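Side-chain contact in tylactone synthase starter module and modules 1 & 2 (Streptomyces fradiae, PDB 2Z5L), which probably reduces the beta-keto group of a growing polyketide chain with NADPH, as the first ketoreductase of the tylosin polyketide synthase: residues G431-G436 / D458-A463. Numbering follows the deposited sequence.
Sequences GLWGGG and DAAVDA
The methyl of Ala460 sits over one face of the Trp433 indole. Ala460 CB lies 4.0 Å from the centroid of the six-membered ring and 15° off the ring normal, a CH-pi contact. It is displaced toward the rim of the ring, and the ring atom nearest to Ala460 CB is Trp433 CH2, at 3.9 Å. CZ2 is almost as near. Ala460 CB leaves the helix pointing at the loop, while the Trp433 CB does not point at the helix. The indole covers the remaining distance: chi1 of -92° and chi2 of 67° swing its benzo end under the methyl. Val461 adds a looser apolar contact, with Val461 CG2 4.4 Å from Trp433 CH2 and set obliquely to the ring. With CG1 anti to the backbone N, CG2 is the methyl that meets the indole. The ketoreductase has the Rossmann fold of short-chain dehydrogenases/reductases. Here the loop after strand 426-430 packs against helix 457-470. Ile271 of helix 270-281 also touches the Trp433 side chain, and the Trp430 ring meets the indole at a steep angle. Val461 packs on Arg274 and Arg278 of the same helix 270-281. Outside the two segments, Arg274 forms a salt bridge with Asp458, and Arg278 forms one with Asp462.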
loop_
_atom_site.group_PDB
_atom_site.type_symbol
_atom_site.label_atom_id
_atom_site.label_comp_id
_atom_site.label_asym_id
_atom_site.label_seq_id
_atom_site.Cartn_x
_atom_site.Cartn_y
_atom_site.Cartn_z
ATOM N N GLY A 431 -9.097 -1.516 -8.411
ATOM C CA GLY A 431 -9.623 -2.829 -8.103
ATOM C C GLY A 431 -9.276 -3.630 -9.338
ATOM O O GLY A 431 -8.330 -3.270 -10.041
ATOM N N LEU A 432 -10.024 -4.689 -9.616
ATOM C CA LEU A 432 -9.774 -5.514 -10.796
ATOM C C LEU A 432 -10.064 -4.756 -12.083
ATOM O O LEU A 432 -11.117 -4.126 -12.207
ATOM C CB LEU A 432 -10.646 -6.765 -10.756
ATOM C CG LEU A 432 -10.400 -7.710 -9.584
ATOM C CD1 LEU A 432 -11.439 -8.847 -9.591
ATOM C CD2 LEU A 432 -9.003 -8.260 -9.704
ATOM N N TRP A 433 -9.138 -4.828 -13.038
ATOM C CA TRP A 433 -9.297 -4.148 -14.326
ATOM C C TRP A 433 -9.906 -4.998 -15.430
ATOM O O TRP A 433 -9.401 -6.074 -15.760
ATOM C CB TRP A 433 -7.959 -3.602 -14.825
ATOM C CG TRP A 433 -7.705 -2.193 -14.398
ATOM C CD1 TRP A 433 -7.493 -1.749 -13.125
ATOM C CD2 TRP A 433 -7.663 -1.035 -15.241
ATOM N NE1 TRP A 433 -7.319 -0.384 -13.121
ATOM C CE2 TRP A 433 -7.420 0.079 -14.406
ATOM C CE3 TRP A 433 -7.809 -0.830 -16.620
ATOM C CZ2 TRP A 433 -7.318 1.378 -14.903
ATOM C CZ3 TRP A 433 -7.708 0.464 -17.113
ATOM C CH2 TRP A 433 -7.466 1.552 -16.254
ATOM N N GLY A 434 -11.000 -4.509 -16.005
ATOM C CA GLY A 434 -11.632 -5.173 -17.129
ATOM C C GLY A 434 -10.646 -5.516 -18.229
ATOM O O GLY A 434 -9.522 -5.015 -18.247
ATOM N N GLY A 435 -11.070 -6.375 -19.150
ATOM C CA GLY A 435 -10.796 -6.176 -20.562
ATOM C C GLY A 435 -9.648 -7.034 -21.056
ATOM O O GLY A 435 -9.037 -7.774 -20.286
ATOM N N GLY A 436 -9.355 -6.932 -22.349
ATOM C CA GLY A 436 -8.169 -7.551 -22.911
ATOM C C GLY A 436 -6.902 -7.145 -22.184
ATOM O O GLY A 436 -6.851 -6.095 -21.543
ATOM N N ASP A 458 -12.701 1.587 -19.948
ATOM C CA ASP A 458 -13.114 2.957 -20.225
ATOM C C ASP A 458 -13.768 3.624 -19.030
ATOM O O ASP A 458 -13.475 4.783 -18.709
ATOM C CB ASP A 458 -14.059 2.976 -21.429
ATOM C CG ASP A 458 -13.343 2.627 -22.731
ATOM O OD1 ASP A 458 -12.330 3.318 -23.053
ATOM O OD2 ASP A 458 -13.789 1.672 -23.418
ATOM N N ALA A 459 -14.659 2.895 -18.372
ATOM C CA ALA A 459 -15.324 3.422 -17.194
ATOM C C ALA A 459 -14.227 3.739 -16.178
ATOM O O ALA A 459 -14.224 4.811 -15.560
ATOM C CB ALA A 459 -16.285 2.381 -16.640
ATOM N N ALA A 460 -13.286 2.812 -16.019
ATOM C CA ALA A 460 -12.183 2.987 -15.078
ATOM C C ALA A 460 -11.426 4.275 -15.402
ATOM O O ALA A 460 -11.070 5.050 -14.504
ATOM C CB ALA A 460 -11.246 1.773 -15.130
ATOM N N VAL A 461 -11.181 4.509 -16.688
ATOM C CA VAL A 461 -10.490 5.729 -17.111
ATOM C C VAL A 461 -11.324 6.965 -16.774
ATOM O O VAL A 461 -10.776 7.994 -16.371
ATOM C CB VAL A 461 -10.177 5.712 -18.633
ATOM C CG1 VAL A 461 -9.694 7.102 -19.093
ATOM C CG2 VAL A 461 -9.106 4.680 -18.912
ATOM N N ASP A 462 -12.644 6.873 -16.942
ATOM C CA ASP A 462 -13.516 8.006 -16.607
ATOM C C ASP A 462 -13.375 8.323 -15.126
ATOM O O ASP A 462 -13.289 9.490 -14.729
ATOM C CB ASP A 462 -14.992 7.697 -16.898
ATOM C CG ASP A 462 -15.271 7.484 -18.383
ATOM O OD1 ASP A 462 -14.578 8.111 -19.227
ATOM O OD2 ASP A 462 -16.200 6.704 -18.699
ATOM N N ALA A 463 -13.362 7.267 -14.316
ATOM C CA ALA A 463 -13.233 7.404 -12.873
ATOM C C ALA A 463 -11.926 8.120 -12.554
ATOM O O ALA A 463 -11.850 8.922 -11.613
ATOM C CB ALA A 463 -13.263 6.038 -12.221
#